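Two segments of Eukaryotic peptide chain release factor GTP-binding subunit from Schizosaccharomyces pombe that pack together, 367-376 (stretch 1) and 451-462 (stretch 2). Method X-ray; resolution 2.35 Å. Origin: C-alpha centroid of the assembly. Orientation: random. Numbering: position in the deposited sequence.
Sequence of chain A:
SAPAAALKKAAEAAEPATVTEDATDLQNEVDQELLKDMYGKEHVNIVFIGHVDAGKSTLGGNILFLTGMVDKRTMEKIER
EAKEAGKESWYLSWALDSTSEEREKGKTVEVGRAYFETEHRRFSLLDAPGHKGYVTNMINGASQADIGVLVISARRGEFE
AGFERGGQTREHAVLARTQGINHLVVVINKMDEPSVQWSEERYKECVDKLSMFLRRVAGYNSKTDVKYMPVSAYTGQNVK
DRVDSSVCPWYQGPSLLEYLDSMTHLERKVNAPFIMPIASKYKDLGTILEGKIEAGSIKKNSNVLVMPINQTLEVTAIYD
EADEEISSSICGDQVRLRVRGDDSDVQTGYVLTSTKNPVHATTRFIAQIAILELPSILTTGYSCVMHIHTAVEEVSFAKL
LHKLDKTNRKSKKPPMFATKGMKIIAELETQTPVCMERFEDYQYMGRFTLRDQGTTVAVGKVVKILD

Stretch 1, residues 367-376: AQIAILELPS
Stretch 2 451-462: RDQGTTVAVGKV

How does stretch 2 approach its partner before the strands pair? Arg-451 points its CA-to-CB bond away and makes no contact. The CA-to-CB bond of Asp-452 (phi/psi -105/60) points toward stretch 1, and Asp-452 OD1 lies 4.3 Å from Leu-374 CD2. Gln-453 (54/53) and Gly-454 (169/-99) turn the chain without touching stretch 1. Thr-455 (-137/71) and Thr-456 (68/170) then bring two carbonyls close to one carboxylate: Glu-373 OE1 is 3.0 Å from Thr-455 O and 2.9 Å from Thr-456 O. All three oxygens are acceptors, so neither approach is a hydrogen bond. Glu-373 reaches them with chi1 41° (p) and chi2 141°, its CA-to-CB bond lying sideways. The CA-to-CB bond of Leu-372 points toward stretch 2; with chi1 -98° and chi2 158° (t), Leu-372 CD1 lies 4.0 Å from Thr-456 OG1.

What does Val-457 contribute, when its CA-to-CB bond points away? Its backbone (-174/-31) presents Val-457 O to Leu-372 N, a hydrogen bond of 2.8 Å with an N-H...O angle of 130°. Val-457 O also lies 3.4 Å from Ile-371 CA in a CA-H...O contact. With chi1 at -94°, Val-457 CG1 still packs 3.9 Å from Pro-375 CD, and the residue as a whole is extensively covered by stretch 1.

How do the extended segments run against each other? They are antiparallel, at 159° between their N-to-C directions, with axes approaching to 4.4 Å. Ala-458 (-152/177) has its CA 4.3 Å from Ile-371 CA, and its CB packs 3.9 Å from Ile-369 CG1; Ile-369 has chi1 -140° and chi2 155° (t). Val-459 (-149/147; chi1 -81°, m) turns its side chain to the other face, where Val-459 CG2 meets Ala-370 CB at 3.9 Å. Val-459 N donates to Ala-370 O at 3.1 Å and 137°, while Val-459 O lies 2.8 Å from Ala-370 N and 3.1 Å from Ile-369 CA.

What closes the register at the far end? Gly-460 (-165/165) lies with its CA 4.0 Å from Ile-369 CA; an ideal CB there would sit a tight 3.2 Å from Ile-369 CG1. Lys-461 (-126/153) pairs with Gln-368: Lys-461 N donates to Gln-368 O at 3.0 Å, although the position of this oxygen is less certain, and Gln-368 N returns a weak bond to Lys-461 O, also 3.0 Å. On their shared face, Lys-461 CE lies 3.4 Å from Gln-368 NE2, with Lys-461 chi1 65° (p) and Gln-368 chi1 -70° (m), chi2 -163° (t). Val-462 (-93/141) finishes opposite Ala-367, Val-462 CA and Ala-367 CA 4.2 Å apart in a non-hydrogen-bonded pair.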

# COMPACT_ATOMS: atom_id res chain seq x y z
N ALA A 367 -4.72 21.63 4.42
CA ALA A 367 -4.96 20.88 3.17
C ALA A 367 -4.50 21.57 1.87
O ALA A 367 -4.92 22.70 1.58
CB ALA A 367 -6.44 20.55 3.07
N GLN A 368 -3.65 20.87 1.11
CA GLN A 368 -3.25 21.30 -0.23
C GLN A 368 -4.36 20.99 -1.22
O GLN A 368 -4.94 19.92 -1.16
CB GLN A 368 -2.01 20.53 -0.69
CG GLN A 368 -0.70 20.88 0.02
CD GLN A 368 0.53 20.41 -0.76
OE1 GLN A 368 1.59 20.20 -0.17
NE2 GLN A 368 0.38 20.24 -2.07
N ILE A 369 -4.60 21.91 -2.16
CA ILE A 369 -5.77 21.83 -3.04
C ILE A 369 -5.50 22.31 -4.47
O ILE A 369 -4.44 22.87 -4.76
CB ILE A 369 -6.96 22.62 -2.42
CG1 ILE A 369 -8.30 21.88 -2.60
CG2 ILE A 369 -7.06 24.03 -2.99
CD1 ILE A 369 -9.35 22.26 -1.54
N ALA A 370 -6.47 22.11 -5.35
CA ALA A 370 -6.32 22.45 -6.75
C ALA A 370 -7.69 22.71 -7.38
O ALA A 370 -8.46 21.77 -7.59
CB ALA A 370 -5.59 21.33 -7.48
N ILE A 371 -7.96 23.97 -7.70
CA ILE A 371 -9.23 24.38 -8.28
C ILE A 371 -9.28 23.92 -9.73
O ILE A 371 -8.26 23.91 -10.40
CB ILE A 371 -9.38 25.92 -8.17
CG1 ILE A 371 -9.61 26.32 -6.70
CG2 ILE A 371 -10.52 26.45 -9.06
CD1 ILE A 371 -8.36 26.30 -5.83
N LEU A 372 -10.48 23.58 -10.21
CA LEU A 372 -10.65 22.87 -11.49
C LEU A 372 -11.43 23.60 -12.60
O LEU A 372 -11.07 23.46 -13.77
CB LEU A 372 -11.27 21.48 -11.24
CG LEU A 372 -10.29 20.29 -11.17
CD1 LEU A 372 -10.89 19.11 -10.42
CD2 LEU A 372 -9.85 19.87 -12.57
N GLU A 373 -12.49 24.36 -12.28
CA GLU A 373 -13.36 24.90 -13.36
C GLU A 373 -14.14 26.23 -13.16
O GLU A 373 -13.81 27.23 -13.81
CB GLU A 373 -14.33 23.81 -13.84
CG GLU A 373 -14.93 22.95 -12.74
CD GLU A 373 -16.40 22.61 -12.99
OE1 GLU A 373 -17.15 22.48 -12.00
OE2 GLU A 373 -16.79 22.47 -14.17
N LEU A 374 -15.19 26.23 -12.32
CA LEU A 374 -16.19 27.34 -12.28
C LEU A 374 -15.95 28.54 -11.32
O LEU A 374 -16.27 29.68 -11.69
CB LEU A 374 -17.62 26.77 -12.09
CG LEU A 374 -18.53 27.21 -10.92
CD1 LEU A 374 -19.21 28.57 -11.17
CD2 LEU A 374 -19.58 26.14 -10.64
N PRO A 375 -15.40 28.30 -10.11
CA PRO A 375 -15.37 29.29 -9.00
C PRO A 375 -15.20 30.82 -9.27
O PRO A 375 -16.15 31.48 -9.74
CB PRO A 375 -14.23 28.74 -8.12
CG PRO A 375 -14.37 27.28 -8.24
CD PRO A 375 -14.77 27.03 -9.68
N SER A 376 -14.03 31.37 -8.94
CA SER A 376 -13.83 32.81 -8.74
C SER A 376 -14.57 33.26 -7.47
O SER A 376 -15.30 34.25 -7.49
CB SER A 376 -14.28 33.60 -9.97
OG SER A 376 -13.46 34.73 -10.16
N ARG A 451 -17.13 19.21 -4.45
CA ARG A 451 -18.25 19.22 -5.38
C ARG A 451 -19.15 20.44 -5.11
O ARG A 451 -19.60 20.65 -3.98
CB ARG A 451 -19.07 17.93 -5.25
CG ARG A 451 -18.56 16.78 -6.12
CD ARG A 451 -19.63 16.09 -6.96
NE ARG A 451 -19.13 15.70 -8.28
CZ ARG A 451 -19.78 14.89 -9.13
NH1 ARG A 451 -20.96 14.37 -8.81
NH2 ARG A 451 -19.23 14.61 -10.31
N ASP A 452 -19.43 21.22 -6.16
CA ASP A 452 -20.18 22.47 -6.00
C ASP A 452 -21.62 22.34 -6.49
O ASP A 452 -22.06 23.05 -7.39
CB ASP A 452 -19.45 23.62 -6.70
CG ASP A 452 -19.50 24.92 -5.91
OD1 ASP A 452 -20.13 25.89 -6.40
OD2 ASP A 452 -18.95 25.05 -4.80
N GLN A 453 -22.34 21.42 -5.85
CA GLN A 453 -23.74 21.14 -6.17
C GLN A 453 -23.89 20.85 -7.66
O GLN A 453 -24.70 21.47 -8.36
CB GLN A 453 -24.65 22.31 -5.72
CG GLN A 453 -24.50 22.73 -4.23
CD GLN A 453 -23.98 21.61 -3.30
OE1 GLN A 453 -24.62 20.58 -3.14
NE2 GLN A 453 -22.81 21.84 -2.70
N GLY A 454 -23.09 19.90 -8.13
CA GLY A 454 -23.08 19.52 -9.52
C GLY A 454 -21.91 18.61 -9.88
O GLY A 454 -21.94 17.40 -9.61
N THR A 455 -20.86 19.21 -10.45
CA THR A 455 -19.86 18.47 -11.22
C THR A 455 -18.41 18.89 -10.91
O THR A 455 -17.77 19.54 -11.74
CB THR A 455 -20.19 18.61 -12.76
OG1 THR A 455 -18.99 18.58 -13.55
CG2 THR A 455 -20.81 19.98 -13.09
N THR A 456 -17.93 18.54 -9.72
CA THR A 456 -16.53 18.77 -9.31
C THR A 456 -16.16 20.26 -9.13
O THR A 456 -16.94 21.14 -9.46
CB THR A 456 -15.53 18.03 -10.27
OG1 THR A 456 -14.41 17.54 -9.52
CG2 THR A 456 -14.89 18.96 -11.33
N VAL A 457 -14.98 20.51 -8.56
CA VAL A 457 -14.41 21.86 -8.44
C VAL A 457 -12.99 21.91 -7.90
O VAL A 457 -12.24 22.82 -8.22
CB VAL A 457 -15.27 22.83 -7.56
CG1 VAL A 457 -16.24 23.68 -8.43
CG2 VAL A 457 -15.98 22.11 -6.44
N ALA A 458 -12.60 20.97 -7.04
CA ALA A 458 -11.21 20.91 -6.60
C ALA A 458 -10.77 19.49 -6.21
O ALA A 458 -11.55 18.55 -6.27
CB ALA A 458 -10.97 21.88 -5.45
N VAL A 459 -9.49 19.37 -5.85
CA VAL A 459 -8.93 18.13 -5.31
C VAL A 459 -7.81 18.48 -4.34
O VAL A 459 -7.09 19.45 -4.54
CB VAL A 459 -8.38 17.17 -6.40
CG1 VAL A 459 -9.50 16.37 -7.06
CG2 VAL A 459 -7.56 17.92 -7.45
N GLY A 460 -7.66 17.66 -3.31
CA GLY A 460 -6.70 17.97 -2.27
C GLY A 460 -6.37 16.83 -1.34
O GLY A 460 -7.06 15.82 -1.30
N LYS A 461 -5.28 17.00 -0.60
CA LYS A 461 -4.86 16.08 0.44
C LYS A 461 -4.68 16.82 1.75
O LYS A 461 -4.36 18.01 1.73
CB LYS A 461 -3.56 15.38 0.04
CG LYS A 461 -2.34 16.29 -0.07
CD LYS A 461 -1.46 15.88 -1.25
CE LYS A 461 -0.39 16.93 -1.58
NZ LYS A 461 0.94 16.31 -1.84
N VAL A 462 -4.85 16.13 2.88
CA VAL A 462 -4.70 16.77 4.19
C VAL A 462 -3.27 16.57 4.67
O VAL A 462 -2.71 15.51 4.46
CB VAL A 462 -5.76 16.27 5.27
CG1 VAL A 462 -6.68 15.19 4.72
CG2 VAL A 462 -5.10 15.83 6.58